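Early endosome antigen 1 (PDB 3MJH) probably acts in the tethering of early endosomes, and carries a zinc-binding C2H2 finger that contacts a second protein. Local coordinates at residues B[4-12]-B[18-29]. Numbering follows the deposited sequence.
With ZN (zinc ion), chain G.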
loop_
_atom_site.group_PDB
_atom_site.type_symbol
_atom_site.label_atom_id
_atom_site.label_comp_id
_atom_site.label_asym_id
_atom_site.label_seq_id
_atom_site.Cartn_x
_atom_site.Cartn_y
_atom_site.Cartn_z
ATOM N N GLU B 4 3.940 14.223 2.646
ATOM C CA GLU B 4 3.508 13.805 1.317
ATOM C C GLU B 4 4.202 14.636 0.238
ATOM O O GLU B 4 4.384 15.852 0.377
ATOM C CB GLU B 4 1.989 13.918 1.170
ATOM C CG GLU B 4 1.437 13.262 -0.108
ATOM C CD GLU B 4 0.072 13.786 -0.524
ATOM O OE1 GLU B 4 -0.844 13.800 0.316
ATOM O OE2 GLU B 4 -0.087 14.174 -1.704
ATOM N N GLY B 5 4.575 13.964 -0.840
ATOM C CA GLY B 5 5.197 14.612 -1.980
ATOM C C GLY B 5 6.277 13.704 -2.505
ATOM O O GLY B 5 6.282 12.492 -2.228
ATOM N N PHE B 6 7.214 14.292 -3.241
ATOM C CA PHE B 6 8.357 13.551 -3.735
ATOM C C PHE B 6 9.428 13.375 -2.648
ATOM O O PHE B 6 10.555 13.857 -2.761
ATOM C CB PHE B 6 8.872 14.184 -5.038
ATOM C CG PHE B 6 7.787 14.368 -6.081
ATOM C CD1 PHE B 6 7.277 13.272 -6.781
ATOM C CD2 PHE B 6 7.260 15.633 -6.341
ATOM C CE1 PHE B 6 6.271 13.439 -7.738
ATOM C CE2 PHE B 6 6.257 15.814 -7.293
ATOM C CZ PHE B 6 5.759 14.720 -7.998
ATOM N N ILE B 7 9.043 12.657 -1.592
ATOM C CA ILE B 7 9.929 12.318 -0.468
ATOM C C ILE B 7 10.826 11.129 -0.794
ATOM O O ILE B 7 10.369 10.109 -1.313
ATOM C CB ILE B 7 9.135 11.957 0.811
ATOM C CG1 ILE B 7 8.160 13.073 1.179
ATOM C CG2 ILE B 7 10.076 11.681 1.986
ATOM C CD1 ILE B 7 6.955 12.566 1.900
ATOM N N CYS B 8 12.103 11.269 -0.469
ATOM C CA CYS B 8 13.037 10.159 -0.570
ATOM C C CYS B 8 12.792 9.207 0.593
ATOM O O CYS B 8 12.929 9.605 1.748
ATOM C CB CYS B 8 14.481 10.663 -0.556
ATOM S SG CYS B 8 15.688 9.342 -0.499
ATOM N N PRO B 9 12.392 7.958 0.300
ATOM C CA PRO B 9 12.161 7.007 1.402
ATOM C C PRO B 9 13.406 6.651 2.241
ATOM O O PRO B 9 13.263 6.167 3.363
ATOM C CB PRO B 9 11.580 5.775 0.702
ATOM C CG PRO B 9 11.981 5.897 -0.712
ATOM C CD PRO B 9 12.081 7.369 -1.015
ATOM N N GLN B 10 14.604 6.923 1.718
ATOM C CA GLN B 10 15.848 6.593 2.418
ATOM C C GLN B 10 16.278 7.612 3.473
ATOM O O GLN B 10 16.739 7.238 4.561
ATOM C CB GLN B 10 16.980 6.379 1.410
ATOM C CG GLN B 10 16.987 4.999 0.790
ATOM C CD GLN B 10 17.654 3.973 1.688
ATOM O OE1 GLN B 10 18.800 4.155 2.108
ATOM N NE2 GLN B 10 16.944 2.889 1.986
ATOM N N CYS B 11 16.161 8.893 3.151
ATOM C CA CYS B 11 16.554 9.928 4.103
ATOM C C CYS B 11 15.434 10.910 4.416
ATOM O O CYS B 11 15.631 11.858 5.162
ATOM C CB CYS B 11 17.809 10.664 3.617
ATOM S SG CYS B 11 17.561 11.600 2.121
ATOM N N MET B 12 14.250 10.666 3.861
ATOM C CA MET B 12 13.083 11.538 4.061
ATOM C C MET B 12 13.252 12.946 3.468
ATOM O O MET B 12 12.414 13.807 3.692
ATOM C CB MET B 12 12.677 11.629 5.542
ATOM C CG MET B 12 12.494 10.297 6.268
ATOM S SD MET B 12 11.400 9.150 5.429
ATOM C CE MET B 12 10.898 8.082 6.768
ATOM N N ALA B 18 9.458 14.946 -9.239
ATOM C CA ALA B 18 9.864 13.557 -9.439
ATOM C C ALA B 18 11.288 13.480 -9.988
ATOM O O ALA B 18 12.104 12.722 -9.476
ATOM C CB ALA B 18 8.896 12.836 -10.342
ATOM N N ASP B 19 11.595 14.293 -11.001
ATOM C CA ASP B 19 12.929 14.286 -11.609
ATOM C C ASP B 19 14.016 14.622 -10.592
ATOM O O ASP B 19 15.064 13.987 -10.576
ATOM C CB ASP B 19 13.008 15.233 -12.812
ATOM C CG ASP B 19 14.340 15.130 -13.548
ATOM O OD1 ASP B 19 14.760 13.993 -13.867
ATOM O OD2 ASP B 19 14.970 16.183 -13.808
ATOM N N GLU B 20 13.760 15.610 -9.736
ATOM C CA GLU B 20 14.697 15.951 -8.662
ATOM C C GLU B 20 14.881 14.785 -7.663
ATOM O O GLU B 20 15.984 14.568 -7.163
ATOM C CB GLU B 20 14.261 17.231 -7.939
ATOM C CG GLU B 20 14.441 18.526 -8.756
ATOM C CD GLU B 20 13.988 19.782 -8.003
ATOM O OE1 GLU B 20 13.091 19.692 -7.140
ATOM O OE2 GLU B 20 14.524 20.875 -8.286
ATOM N N LEU B 21 13.800 14.045 -7.389
ATOM C CA LEU B 21 13.861 12.832 -6.557
ATOM C C LEU B 21 14.699 11.717 -7.181
ATOM O O LEU B 21 15.560 11.156 -6.505
ATOM C CB LEU B 21 12.448 12.321 -6.202
ATOM C CG LEU B 21 12.270 11.021 -5.389
ATOM C CD1 LEU B 21 13.194 10.949 -4.160
ATOM C CD2 LEU B 21 10.822 10.856 -4.950
ATOM N N PHE B 22 14.438 11.385 -8.447
ATOM C CA PHE B 22 15.247 10.397 -9.170
ATOM C C PHE B 22 16.714 10.803 -9.195
ATOM O O PHE B 22 17.591 9.972 -8.930
ATOM C CB PHE B 22 14.771 10.243 -10.617
ATOM C CG PHE B 22 13.578 9.348 -10.782
ATOM C CD1 PHE B 22 13.718 7.966 -10.736
ATOM C CD2 PHE B 22 12.318 9.890 -11.019
ATOM C CE1 PHE B 22 12.615 7.139 -10.901
ATOM C CE2 PHE B 22 11.211 9.069 -11.193
ATOM C CZ PHE B 22 11.367 7.687 -11.130
ATOM N N LYS B 23 16.969 12.068 -9.552
ATOM C CA LYS B 23 18.308 12.656 -9.508
ATOM C C LYS B 23 18.939 12.494 -8.126
ATOM O O LYS B 23 20.047 11.963 -8.004
ATOM C CB LYS B 23 18.276 14.149 -9.884
ATOM C CG LYS B 23 18.253 14.446 -11.381
ATOM C CD LYS B 23 18.182 15.964 -11.669
ATOM C CE LYS B 23 18.231 16.235 -13.186
ATOM N NZ LYS B 23 18.265 17.690 -13.547
ATOM N N HIS B 24 18.243 12.971 -7.090
ATOM C CA HIS B 24 18.747 12.877 -5.722
ATOM C C HIS B 24 19.093 11.437 -5.355
ATOM O O HIS B 24 20.196 11.167 -4.898
ATOM C CB HIS B 24 17.740 13.437 -4.712
ATOM C CG HIS B 24 17.933 12.901 -3.325
ATOM N ND1 HIS B 24 18.883 13.402 -2.461
ATOM C CD2 HIS B 24 17.328 11.880 -2.670
ATOM C CE1 HIS B 24 18.845 12.723 -1.327
ATOM N NE2 HIS B 24 17.910 11.794 -1.428
ATOM N N TYR B 25 18.149 10.521 -5.569
ATOM C CA TYR B 25 18.327 9.111 -5.197
ATOM C C TYR B 25 19.558 8.480 -5.860
ATOM O O TYR B 25 20.345 7.802 -5.202
ATOM C CB TYR B 25 17.075 8.286 -5.527
ATOM C CG TYR B 25 17.012 6.957 -4.796
ATOM C CD1 TYR B 25 16.279 6.828 -3.618
ATOM C CD2 TYR B 25 17.695 5.841 -5.274
ATOM C CE1 TYR B 25 16.211 5.616 -2.936
ATOM C CE2 TYR B 25 17.654 4.628 -4.595
ATOM C CZ TYR B 25 16.899 4.523 -3.427
ATOM O OH TYR B 25 16.842 3.337 -2.752
ATOM N N GLU B 26 19.721 8.702 -7.160
ATOM C CA GLU B 26 20.852 8.109 -7.884
ATOM C C GLU B 26 22.223 8.673 -7.469
ATOM O O GLU B 26 23.246 7.973 -7.542
ATOM C CB GLU B 26 20.650 8.230 -9.400
ATOM C CG GLU B 26 19.566 7.302 -9.957
ATOM C CD GLU B 26 19.830 5.829 -9.664
ATOM O OE1 GLU B 26 18.884 5.130 -9.225
ATOM O OE2 GLU B 26 20.978 5.371 -9.875
ATOM N N ALA B 27 22.236 9.926 -7.031
ATOM C CA ALA B 27 23.466 10.577 -6.593
ATOM C C ALA B 27 23.878 10.178 -5.176
ATOM O O ALA B 27 25.052 10.240 -4.825
ATOM C CB ALA B 27 23.318 12.079 -6.691
ATOM N N VAL B 28 22.935 9.827 -4.343
ATOM C CA VAL B 28 23.243 9.578 -2.965
ATOM C C VAL B 28 22.980 8.178 -2.495
ATOM O O VAL B 28 23.715 7.651 -1.721
ATOM C CB VAL B 28 22.443 10.494 -2.122
ATOM C CG1 VAL B 28 22.603 10.156 -0.719
ATOM C CG2 VAL B 28 22.838 11.865 -2.387
ATOM N N HIS B 29 22.009 7.490 -3.060
ATOM C CA HIS B 29 21.706 6.145 -2.589
ATOM C C HIS B 29 21.934 4.934 -3.456
ATOM O O HIS B 29 21.676 3.841 -3.025
ATOM C CB HIS B 29 20.275 6.053 -2.117
ATOM C CG HIS B 29 19.882 7.139 -1.199
ATOM N ND1 HIS B 29 20.569 7.402 -0.049
ATOM C CD2 HIS B 29 18.898 8.045 -1.273
ATOM C CE1 HIS B 29 20.018 8.422 0.555
ATOM N NE2 HIS B 29 19.000 8.819 -0.165
HETATM ZN ZN ZN G . 17.534 10.510 0.125
HETATM O O HOH W 1 20.981 3.368 -0.059
#
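In this Cys2His2 zinc finger, Cys-8 and Cys-11 of the CxxC turn meet His-24 in helix 18-28 and His-29, which follows Val-28, around one zinc ion. Cys-8 SG and Cys-11 SG each bind zinc at 2.3 Å, while His-24 NE2 reaches it at 2.0 Å. His-29 NE2 completes the site. With SG anti to the backbone N (chi1 174°), the Cys-8 sulfur is brought to the zinc, where it also lies at the edge of the His-24 ring, in its plane. The His-29 ring is held between two aliphatic groups: Gln-10 CB sits over one face, 3.6 Å from the ring centroid and 13° off its normal, and Val-28 CG1 lies over the opposite face toward the rim. A water links Gln-10 OE1 to His-29 O, donating to both oxygens. Farther from the metal, Leu-21 splits its methyls, CD1 against Cys-8 CA at 3.7 Å and CD2 against the carbonyl carbon of Phe-6. The Phe-6 ring lays one face over the backbone N of Ala-18, at the start of helix 18-28, and its CE1 meets Ala-18 CB at 3.7 Å. No direct hydrogen bond joins 4-12 to 18-29; metal coordination and apolar contact hold them together, and the zinc probably draws off some of the negative charge of its two sulfur ligands.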